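Local coordinates for protein putative polyketide synthase (Streptomyces coelicolor, PDB 1U0M) that catalyses the iterative condensation of five malonyl-CoA units and the cyclisation that yields 1,3,6,8-tetrahydroxynaphthalene, as a homodimeric bacterial type III polyketide synthase, at residues K85-A90 with D198-A203; I109-C114 with S121-L126; N154-F159 with A168-C173; A339-G342 with T346-M349. All coordinates share one frame; numbering follows the deposited sequence.

Contact 1: K85-A90 with D198-A203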
loop_
_atom_site.group_PDB
_atom_site.type_symbol
_atom_site.label_atom_id
_atom_site.label_comp_id
_atom_site.label_asym_id
_atom_site.label_seq_id
_atom_site.Cartn_x
_atom_site.Cartn_y
_atom_site.Cartn_z
ATOM N N LYS A 85 10.040 7.237 13.562
ATOM C CA LYS A 85 9.268 7.957 14.555
ATOM C C LYS A 85 10.010 9.184 15.037
ATOM O O LYS A 85 9.404 10.232 15.220
ATOM C CB LYS A 85 8.907 7.040 15.718
ATOM C CG LYS A 85 7.732 6.152 15.372
ATOM C CD LYS A 85 7.319 5.260 16.520
ATOM C CE LYS A 85 6.036 4.520 16.185
ATOM N NZ LYS A 85 5.883 3.319 17.034
ATOM N N SER A 86 11.322 9.068 15.207
ATOM C CA SER A 86 12.124 10.205 15.650
ATOM C C SER A 86 12.525 11.181 14.542
ATOM O O SER A 86 13.056 12.251 14.834
ATOM C CB SER A 86 13.386 9.725 16.375
ATOM O OG SER A 86 14.099 8.780 15.604
ATOM N N ARG A 87 12.263 10.847 13.279
ATOM C CA ARG A 87 12.652 11.748 12.196
ATOM C C ARG A 87 11.515 12.306 11.330
ATOM O O ARG A 87 11.538 13.472 10.941
ATOM C CB ARG A 87 13.671 11.062 11.276
ATOM C CG ARG A 87 14.970 10.638 11.941
ATOM C CD ARG A 87 15.868 9.955 10.925
ATOM N NE ARG A 87 17.053 9.349 11.520
ATOM C CZ ARG A 87 18.188 9.994 11.752
ATOM N NH1 ARG A 87 18.295 11.281 11.439
ATOM N NH2 ARG A 87 19.223 9.345 12.278
ATOM N N VAL A 88 10.522 11.481 11.024
ATOM C CA VAL A 88 9.432 11.918 10.162
ATOM C C VAL A 88 8.711 13.203 10.596
ATOM O O VAL A 88 8.558 14.126 9.797
ATOM C CB VAL A 88 8.410 10.769 9.958
ATOM C CG1 VAL A 88 7.277 11.226 9.066
ATOM C CG2 VAL A 88 9.104 9.573 9.319
ATOM N N PRO A 89 8.268 13.281 11.859
ATOM C CA PRO A 89 7.560 14.448 12.407
ATOM C C PRO A 89 8.078 15.832 11.978
ATOM O O PRO A 89 7.331 16.643 11.412
ATOM C CB PRO A 89 7.672 14.228 13.907
ATOM C CG PRO A 89 7.528 12.746 14.007
ATOM C CD PRO A 89 8.442 12.251 12.902
ATOM N N ALA A 90 9.350 16.100 12.247
ATOM C CA ALA A 90 9.944 17.383 11.887
ATOM C C ALA A 90 9.716 17.727 10.427
ATOM O O ALA A 90 9.284 18.833 10.099
ATOM C CB ALA A 90 11.424 17.366 12.176
ATOM N N ASP A 198 19.563 6.907 2.370
ATOM C CA ASP A 198 18.390 7.114 3.214
ATOM C C ASP A 198 17.932 8.585 3.152
ATOM O O ASP A 198 18.747 9.505 3.168
ATOM C CB ASP A 198 18.683 6.734 4.666
ATOM C CG ASP A 198 19.194 5.303 4.821
ATOM O OD1 ASP A 198 18.996 4.449 3.927
ATOM O OD2 ASP A 198 19.791 5.035 5.868
ATOM N N GLY A 199 16.623 8.793 3.072
ATOM C CA GLY A 199 16.083 10.146 2.997
ATOM C C GLY A 199 14.596 10.176 3.299
ATOM O O GLY A 199 13.897 9.178 3.124
ATOM N N ILE A 200 14.113 11.327 3.755
ATOM C CA ILE A 200 12.703 11.500 4.089
ATOM C C ILE A 200 12.132 12.768 3.441
ATOM O O ILE A 200 12.703 13.846 3.551
ATOM C CB ILE A 200 12.508 11.600 5.615
ATOM C CG1 ILE A 200 13.051 10.341 6.288
ATOM C CG2 ILE A 200 11.020 11.787 5.940
ATOM C CD1 ILE A 200 13.114 10.418 7.785
ATOM N N ALA A 201 10.999 12.628 2.769
ATOM C CA ALA A 201 10.363 13.766 2.120
ATOM C C ALA A 201 8.888 13.846 2.478
ATOM O O ALA A 201 8.220 12.819 2.638
ATOM C CB ALA A 201 10.528 13.664 0.614
ATOM N N ALA A 202 8.394 15.077 2.591
ATOM C CA ALA A 202 6.997 15.354 2.927
ATOM C C ALA A 202 6.570 16.603 2.171
ATOM O O ALA A 202 7.219 17.646 2.259
ATOM C CB ALA A 202 6.849 15.577 4.430
ATOM N N ALA A 203 5.481 16.494 1.422
ATOM C CA ALA A 203 4.991 17.620 0.646
ATOM C C ALA A 203 3.481 17.679 0.695
ATOM O O ALA A 203 2.806 16.652 0.694
ATOM C CB ALA A 203 5.457 17.503 -0.793
#
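Ile200 carries the strand's side of this contact almost alone, reaching up from strand 198-206 with its terminal methyl, CD1, against the base of Arg87 on helix 73-99. Ile200 CD1 lies 3.6 Å from Arg87 CB, the closest approach of the two segments. The same methyl lies 4.4 Å from Val88 CG2, a looser fit. A long, branched isoleucine suits this place because the 6.9 Å between the CA atoms of Val88 and Ile200 is too much for a short side chain to bridge. Its CG1 is anti to the carbonyl carbon (chi1 -58°), and the extended second torsion (chi2 171°) pushes CD1 outward to the helix.

This is a helix laid on a sheet, one outer layer of the alpha-beta-alpha-beta-alpha thiolase fold. Val88 is buried here: besides Ile200 it touches Val171 and Cys173 on strand 167-175 and Leu122 on helix 122-129, a setting made for a compact apolar side chain.

Away from this core the chemistry changes. Arg87 offers only its aliphatic base to the strand; from CG to NE its chain runs extended, taking the guanidinium group to the partly exposed margin, where NE forms a salt bridge with Glu83 and NH2 another with Glu21. Arginine fits such a border, apolar at its root and charged at its end. Ser86 and Ala90, on the exposed side of the helix, make no contact with the strand, and the OG of Ser86 turns back to hydrogen-bond to the carbonyl oxygen of Arg82, one turn earlier.

Contact 2: I109-C114 with S121-L126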
loop_
_atom_site.group_PDB
_atom_site.type_symbol
_atom_site.label_atom_id
_atom_site.label_comp_id
_atom_site.label_asym_id
_atom_site.label_seq_id
_atom_site.Cartn_x
_atom_site.Cartn_y
_atom_site.Cartn_z
ATOM N N ILE A 109 -3.615 11.273 4.256
ATOM C CA ILE A 109 -2.172 11.100 4.357
ATOM C C ILE A 109 -1.786 9.990 3.387
ATOM O O ILE A 109 -2.476 8.976 3.278
ATOM C CB ILE A 109 -1.719 10.680 5.763
ATOM C CG1 ILE A 109 -1.987 11.805 6.761
ATOM C CG2 ILE A 109 -0.237 10.339 5.734
ATOM C CD1 ILE A 109 -1.412 11.556 8.145
ATOM N N ILE A 110 -0.688 10.195 2.675
ATOM C CA ILE A 110 -0.207 9.218 1.719
ATOM C C ILE A 110 1.224 8.892 2.110
ATOM O O ILE A 110 2.156 9.636 1.798
ATOM C CB ILE A 110 -0.267 9.788 0.301
ATOM C CG1 ILE A 110 -1.661 10.378 0.058
ATOM C CG2 ILE A 110 -0.002 8.689 -0.712
ATOM C CD1 ILE A 110 -1.821 11.070 -1.287
ATOM N N TYR A 111 1.387 7.772 2.807
ATOM C CA TYR A 111 2.695 7.347 3.290
ATOM C C TYR A 111 3.330 6.279 2.409
ATOM O O TYR A 111 2.802 5.170 2.296
ATOM C CB TYR A 111 2.550 6.817 4.718
ATOM C CG TYR A 111 3.864 6.578 5.446
ATOM C CD1 TYR A 111 4.445 7.579 6.228
ATOM C CD2 TYR A 111 4.519 5.348 5.359
ATOM C CE1 TYR A 111 5.638 7.357 6.908
ATOM C CE2 TYR A 111 5.708 5.120 6.034
ATOM C CZ TYR A 111 6.261 6.124 6.808
ATOM O OH TYR A 111 7.426 5.882 7.497
ATOM N N VAL A 112 4.463 6.602 1.786
ATOM C CA VAL A 112 5.146 5.624 0.938
ATOM C C VAL A 112 6.535 5.230 1.437
ATOM O O VAL A 112 7.368 6.069 1.782
ATOM C CB VAL A 112 5.253 6.109 -0.515
ATOM C CG1 VAL A 112 3.865 6.353 -1.059
ATOM C CG2 VAL A 112 6.096 7.367 -0.594
ATOM N N SER A 113 6.762 3.926 1.480
ATOM C CA SER A 113 8.027 3.367 1.928
ATOM C C SER A 113 8.106 1.904 1.543
ATOM O O SER A 113 7.143 1.161 1.713
ATOM C CB SER A 113 8.152 3.485 3.440
ATOM O OG SER A 113 9.243 2.705 3.895
ATOM N N CYS A 114 9.250 1.485 1.024
ATOM C CA CYS A 114 9.430 0.088 0.636
ATOM C C CYS A 114 10.651 -0.483 1.332
ATOM O O CYS A 114 11.065 -1.610 1.069
ATOM C CB CYS A 114 9.604 -0.022 -0.879
ATOM S SG CYS A 114 11.082 0.763 -1.519
ATOM N N SER A 121 0.694 1.053 9.345
ATOM C CA SER A 121 1.816 1.840 8.865
ATOM C C SER A 121 1.941 3.001 9.842
ATOM O O SER A 121 1.158 3.100 10.796
ATOM C CB SER A 121 1.553 2.357 7.463
ATOM O OG SER A 121 0.477 3.264 7.465
ATOM N N LEU A 122 2.923 3.868 9.611
ATOM C CA LEU A 122 3.165 5.015 10.485
ATOM C C LEU A 122 1.998 6.005 10.544
ATOM O O LEU A 122 1.865 6.738 11.515
ATOM C CB LEU A 122 4.427 5.771 10.042
ATOM C CG LEU A 122 5.631 5.862 10.991
ATOM C CD1 LEU A 122 6.364 7.164 10.695
ATOM C CD2 LEU A 122 5.207 5.846 12.449
ATOM N N THR A 123 1.164 6.034 9.509
ATOM C CA THR A 123 0.036 6.957 9.470
ATOM C C THR A 123 -0.780 6.997 10.761
ATOM O O THR A 123 -1.110 8.073 11.254
ATOM C CB THR A 123 -0.928 6.618 8.333
ATOM O OG1 THR A 123 -1.357 5.258 8.473
ATOM C CG2 THR A 123 -0.262 6.842 6.973
ATOM N N ALA A 124 -1.114 5.829 11.301
ATOM C CA ALA A 124 -1.886 5.755 12.534
ATOM C C ALA A 124 -1.179 6.475 13.677
ATOM O O ALA A 124 -1.786 7.285 14.380
ATOM C CB ALA A 124 -2.120 4.312 12.910
ATOM N N TRP A 125 0.103 6.168 13.862
ATOM C CA TRP A 125 0.905 6.771 14.925
ATOM C C TRP A 125 1.080 8.267 14.671
ATOM O O TRP A 125 1.182 9.050 15.606
ATOM C CB TRP A 125 2.269 6.087 14.996
ATOM C CG TRP A 125 3.178 6.587 16.084
ATOM C CD1 TRP A 125 3.193 6.193 17.395
ATOM C CD2 TRP A 125 4.233 7.548 15.943
ATOM N NE1 TRP A 125 4.195 6.848 18.075
ATOM C CE2 TRP A 125 4.846 7.687 17.205
ATOM C CE3 TRP A 125 4.717 8.307 14.870
ATOM C CZ2 TRP A 125 5.922 8.550 17.422
ATOM C CZ3 TRP A 125 5.789 9.167 15.085
ATOM C CH2 TRP A 125 6.377 9.283 16.352
ATOM N N LEU A 126 1.098 8.657 13.402
ATOM C CA LEU A 126 1.243 10.058 13.030
ATOM C C LEU A 126 -0.009 10.859 13.367
ATOM O O LEU A 126 0.081 11.982 13.849
ATOM C CB LEU A 126 1.543 10.188 11.536
ATOM C CG LEU A 126 2.972 9.925 11.061
ATOM C CD1 LEU A 126 3.021 9.955 9.528
ATOM C CD2 LEU A 126 3.897 10.980 11.648
#
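Tyr111 and Ile109, alternate residues of strand 108-112, face the helix that follows them in the beta-alpha-beta unit formed by strand 108-112, helix 122-129 and strand 137-141. The directions of strand 109-112 and helix 122-126 make an angle of 135°, and the axes of these short segments come within 9.5 Å. Along the second segment, Leu122 is the first to pack firmly. Its CB sits over one face of the Tyr111 ring, displaced toward the rim, 4.0 Å from the ring centroid in a CH-pi contact, while Leu122 CD1 comes within 3.6 Å of Tyr111 OH.

Thr123 follows and divides its two branches between different neighbours. Its CG2, anti to the carbonyl carbon (chi1 56° for OG1), nests 3.6 Å from Tyr111 CB and 3.7 Å from Ile109 CG2; the hydroxyl OG1 bonds to Gln138 OE1 on the next strand of the unit. A beta-branched polar residue thus serves both the apolar seam and that amide oxygen. Replacing Tyr111 with an alanine would probably open a gap under Leu122 and deprive Tyr80 of a weak hydroxyl partner.

Ala124 points away from the strand and packs on Gly344 of the second subunit, a place where a small side chain fits. One helical turn after Leu122, Leu126 comes back to the strand, its CD1 4.3 Å from Tyr111 CD1, and its backbone N donates to Leu122 O at 2.8 Å.

Contact 3: N154-F159 with A168-C173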
loop_
_atom_site.group_PDB
_atom_site.type_symbol
_atom_site.label_atom_id
_atom_site.label_comp_id
_atom_site.label_asym_id
_atom_site.label_seq_id
_atom_site.Cartn_x
_atom_site.Cartn_y
_atom_site.Cartn_z
ATOM N N ASN A 154 0.298 11.539 -7.935
ATOM C CA ASN A 154 -0.872 11.196 -8.726
ATOM C C ASN A 154 -2.079 10.842 -7.875
ATOM O O ASN A 154 -3.211 10.970 -8.328
ATOM C CB ASN A 154 -0.551 10.039 -9.673
ATOM C CG ASN A 154 0.451 10.428 -10.725
ATOM O OD1 ASN A 154 0.860 11.585 -10.799
ATOM N ND2 ASN A 154 0.853 9.472 -11.551
ATOM N N ARG A 155 -1.851 10.400 -6.643
ATOM C CA ARG A 155 -2.973 10.048 -5.778
ATOM C C ARG A 155 -3.512 11.274 -5.072
ATOM O O ARG A 155 -4.716 11.519 -5.076
ATOM C CB ARG A 155 -2.580 8.993 -4.729
ATOM C CG ARG A 155 -2.392 7.584 -5.265
ATOM C CD ARG A 155 -3.318 7.285 -6.431
ATOM N NE ARG A 155 -2.570 7.198 -7.685
ATOM C CZ ARG A 155 -3.103 7.361 -8.891
ATOM N NH1 ARG A 155 -4.397 7.626 -9.017
ATOM N NH2 ARG A 155 -2.342 7.263 -9.971
ATOM N N ALA A 156 -2.619 12.037 -4.454
ATOM C CA ALA A 156 -3.024 13.247 -3.752
ATOM C C ALA A 156 -3.800 14.117 -4.737
ATOM O O ALA A 156 -4.728 14.832 -4.368
ATOM C CB ALA A 156 -1.803 13.982 -3.252
ATOM N N HIS A 157 -3.401 14.023 -5.998
ATOM C CA HIS A 157 -4.006 14.758 -7.094
ATOM C C HIS A 157 -5.428 14.234 -7.310
ATOM O O HIS A 157 -6.409 14.948 -7.084
ATOM C CB HIS A 157 -3.144 14.544 -8.342
ATOM C CG HIS A 157 -3.607 15.289 -9.553
ATOM N ND1 HIS A 157 -4.904 15.230 -10.012
ATOM C CD2 HIS A 157 -2.926 16.043 -10.448
ATOM C CE1 HIS A 157 -5.001 15.910 -11.140
ATOM N NE2 HIS A 157 -3.814 16.412 -11.428
ATOM N N ASP A 158 -5.528 12.980 -7.743
ATOM C CA ASP A 158 -6.815 12.341 -7.980
ATOM C C ASP A 158 -7.772 12.625 -6.832
ATOM O O ASP A 158 -8.963 12.841 -7.043
ATOM C CB ASP A 158 -6.630 10.829 -8.128
ATOM C CG ASP A 158 -6.102 10.440 -9.490
ATOM O OD1 ASP A 158 -5.176 11.109 -9.986
ATOM O OD2 ASP A 158 -6.610 9.459 -10.068
ATOM N N PHE A 159 -7.242 12.622 -5.617
ATOM C CA PHE A 159 -8.051 12.870 -4.437
ATOM C C PHE A 159 -8.619 14.273 -4.484
ATOM O O PHE A 159 -9.825 14.465 -4.370
ATOM C CB PHE A 159 -7.203 12.714 -3.179
ATOM C CG PHE A 159 -7.993 12.739 -1.900
ATOM C CD1 PHE A 159 -8.741 11.637 -1.507
ATOM C CD2 PHE A 159 -7.966 13.856 -1.076
ATOM C CE1 PHE A 159 -9.443 11.645 -0.311
ATOM C CE2 PHE A 159 -8.667 13.869 0.122
ATOM C CZ PHE A 159 -9.406 12.764 0.504
ATOM N N ALA A 168 -3.957 17.158 0.725
ATOM C CA ALA A 168 -3.323 15.872 0.989
ATOM C C ALA A 168 -1.884 16.036 1.460
ATOM O O ALA A 168 -1.192 16.974 1.073
ATOM C CB ALA A 168 -3.367 15.008 -0.265
ATOM N N LEU A 169 -1.441 15.122 2.314
ATOM C CA LEU A 169 -0.079 15.153 2.818
ATOM C C LEU A 169 0.693 13.949 2.306
ATOM O O LEU A 169 0.358 12.805 2.613
ATOM C CB LEU A 169 -0.057 15.145 4.346
ATOM C CG LEU A 169 1.362 15.088 4.943
ATOM C CD1 LEU A 169 2.154 16.321 4.517
ATOM C CD2 LEU A 169 1.290 14.991 6.462
ATOM N N ILE A 170 1.731 14.212 1.522
ATOM C CA ILE A 170 2.556 13.147 0.981
ATOM C C ILE A 170 3.812 12.994 1.815
ATOM O O ILE A 170 4.565 13.951 1.990
ATOM C CB ILE A 170 2.982 13.449 -0.448
ATOM C CG1 ILE A 170 1.748 13.602 -1.334
ATOM C CG2 ILE A 170 3.875 12.336 -0.962
ATOM C CD1 ILE A 170 2.074 13.929 -2.754
ATOM N N VAL A 171 4.031 11.793 2.337
ATOM C CA VAL A 171 5.219 11.514 3.137
ATOM C C VAL A 171 5.975 10.340 2.552
ATOM O O VAL A 171 5.414 9.273 2.345
ATOM C CB VAL A 171 4.880 11.164 4.592
ATOM C CG1 VAL A 171 6.157 10.847 5.347
ATOM C CG2 VAL A 171 4.148 12.316 5.248
ATOM N N ALA A 172 7.255 10.556 2.275
ATOM C CA ALA A 172 8.111 9.513 1.738
ATOM C C ALA A 172 9.203 9.237 2.776
ATOM O O ALA A 172 9.926 10.136 3.187
ATOM C CB ALA A 172 8.721 9.975 0.424
ATOM N N CYS A 173 9.315 7.991 3.208
ATOM C CA CYS A 173 10.322 7.624 4.197
ATOM C C CYS A 173 11.102 6.434 3.664
ATOM O O CYS A 173 10.555 5.345 3.527
ATOM C CB CYS A 173 9.645 7.264 5.522
ATOM S SG CYS A 173 10.780 7.033 6.890
#
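Ile170 holds CG1 anti to its carbonyl carbon (chi1 -60°) and continues fully extended (chi2 179°), which carries the terminal methyl up from the strand to Ala156 on helix 148-162. There Ile170 CD1 lies 3.9 Å from Ala156 CB. Ala168, two residues earlier and therefore on the same face of the strand, needs no torsion to reach the helix: its methyl presses into the side of the Ala156 methyl, with Ala168 CB 3.5 Å from Ala156 CB and 3.9 Å from Ala156 CA.

Two such small side chains let the backbones draw very close, with only 5.4 Å between the CA atoms of Ala156 and Ala168; alanine suits both positions because there is little depth between helix and strand. Farther along, where isoleucine stands instead, the strand has moved away from the helix, and the longer chain spans the distance. Val205 and Ile110, on the strands flanking 167-175, also touch Ala156.

Helix 148-162 belongs to the buried central layer of the thiolase fold, and it begins just after Cys146, the active-site residue by similarity. Its flank turned from this strand is polar. Arg155 NH1 and Asp158 OD2, three residues apart on the helix, form a salt bridge of 3.1 Å, and the same Asp158 oxygen is paired with Arg137 of the second subunit. Asp158 OD1 also accepts a hydrogen bond from Asn218, so both carboxylate oxygens have partners in this buried setting. Phe159 faces the strand side without packing closely on it, meeting the ring of Tyr163 with the planes at about 60° and touching Asp158 of the second subunit.

Contact 4: A339-G342 with T346-M349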
loop_
_atom_site.group_PDB
_atom_site.type_symbol
_atom_site.label_atom_id
_atom_site.label_comp_id
_atom_site.label_asym_id
_atom_site.label_seq_id
_atom_site.Cartn_x
_atom_site.Cartn_y
_atom_site.Cartn_z
ATOM N N ALA A 339 7.736 12.740 -12.957
ATOM C CA ALA A 339 7.568 11.314 -13.196
ATOM C C ALA A 339 8.403 10.464 -12.248
ATOM O O ALA A 339 9.459 10.891 -11.773
ATOM C CB ALA A 339 7.922 10.981 -14.641
ATOM N N GLY A 340 7.908 9.259 -11.978
ATOM C CA GLY A 340 8.597 8.326 -11.106
ATOM C C GLY A 340 8.634 6.965 -11.766
ATOM O O GLY A 340 7.668 6.563 -12.407
ATOM N N PHE A 341 9.747 6.256 -11.628
ATOM C CA PHE A 341 9.873 4.934 -12.232
ATOM C C PHE A 341 10.343 3.908 -11.208
ATOM O O PHE A 341 11.209 4.201 -10.390
ATOM C CB PHE A 341 10.865 4.981 -13.397
ATOM C CG PHE A 341 10.512 5.988 -14.452
ATOM C CD1 PHE A 341 11.510 6.704 -15.109
ATOM C CD2 PHE A 341 9.183 6.244 -14.777
ATOM C CE1 PHE A 341 11.188 7.665 -16.071
ATOM C CE2 PHE A 341 8.857 7.202 -15.736
ATOM C CZ PHE A 341 9.860 7.911 -16.379
ATOM N N GLY A 342 9.775 2.705 -11.267
ATOM C CA GLY A 342 10.155 1.651 -10.336
ATOM C C GLY A 342 9.501 0.313 -10.645
ATOM O O GLY A 342 9.233 0.010 -11.805
ATOM N N THR A 346 6.849 0.250 -13.502
ATOM C CA THR A 346 5.827 1.284 -13.482
ATOM C C THR A 346 6.382 2.688 -13.641
ATOM O O THR A 346 7.517 2.973 -13.267
ATOM C CB THR A 346 5.025 1.249 -12.182
ATOM O OG1 THR A 346 4.413 -0.039 -12.040
ATOM C CG2 THR A 346 3.941 2.318 -12.195
ATOM N N ALA A 347 5.546 3.562 -14.197
ATOM C CA ALA A 347 5.902 4.947 -14.425
ATOM C C ALA A 347 4.733 5.839 -14.032
ATOM O O ALA A 347 3.671 5.790 -14.650
ATOM C CB ALA A 347 6.250 5.155 -15.895
ATOM N N GLU A 348 4.918 6.629 -12.982
ATOM C CA GLU A 348 3.875 7.539 -12.554
ATOM C C GLU A 348 4.263 8.917 -13.077
ATOM O O GLU A 348 5.111 9.601 -12.507
ATOM C CB GLU A 348 3.746 7.548 -11.028
ATOM C CG GLU A 348 3.194 6.247 -10.438
ATOM C CD GLU A 348 1.748 5.970 -10.837
ATOM O OE1 GLU A 348 1.485 5.799 -12.042
ATOM O OE2 GLU A 348 0.872 5.923 -9.947
ATOM N N MET A 349 3.638 9.301 -14.184
ATOM C CA MET A 349 3.895 10.577 -14.841
ATOM C C MET A 349 2.870 11.622 -14.419
ATOM O O MET A 349 1.728 11.293 -14.117
ATOM C CB MET A 349 3.856 10.372 -16.357
ATOM C CG MET A 349 4.828 9.315 -16.826
ATOM S SD MET A 349 4.406 8.533 -18.396
ATOM C CE MET A 349 3.197 7.303 -17.852
#
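Gly340 O receives Glu348 N at 2.8 Å, with the donor in the carbonyl plane and the N-H pointing fairly straight at it (152°). The same oxygen takes a CA-H contact from Ala347 CA at 3.1 Å. Glu348 O repays the pair by accepting Gly340 N, although that donor stands 40° out of the carbonyl plane. Gly342 and Thr346 form the second hydrogen-bonded pair, with Gly342 N 3.0 Å from Thr346 O and Thr346 N 2.9 Å from Gly342 O.

These are the arms of an antiparallel beta hairpin. Gly340 to Gly344, the end of the first strand and the start of the turn, spell GFGPG, the glycine-rich signature of chalcone synthase relatives. Gly342, with no side chain, lets the backbone come close to Cys146, the active-site residue by similarity.

The face that carries Ala339, Phe341, Ala347 and Met349 is apolar. Ala339 CB lies 4.1 Å from Met349 CG. Phe341 CG, anti to the carbonyl carbon (chi1 -56°), swings the ring over the partner strand; Ala347 CA lies at its edge, in its plane, and Phe341 CE2 presses tightly on Ala347 CB at 3.3 Å, where a small alanine fits. Were Phe341 cut back to an alanine, Ala347 and Leu254 of helix 251-263 would probably face a gap. On the face of Thr346 and Glu348, Thr346 OG1 bonds chiefly to Gln138 OE1 of the second subunit, with Pro343 O a second acceptor competing for its proton.

All four contacts are buried, though contact 1 has a margin with exposed residues. Contacts 1 and 2 set helices 73-99 and 122-129 against one face of the sheet, and they meet where Val88 packs on Leu122. Contact 3 places helix 148-162 on the opposite face, its strand 167-175 lying between the strands of the other two. These three join helix to strand by apolar side chains, without a hydrogen bond across. Contact 4, strand against strand in the C-terminal half of the chain, relies on backbone bonds; it touches contact 3 through Asn154 and Met349, whereas its nearest atoms are about 13 Å from contact 1.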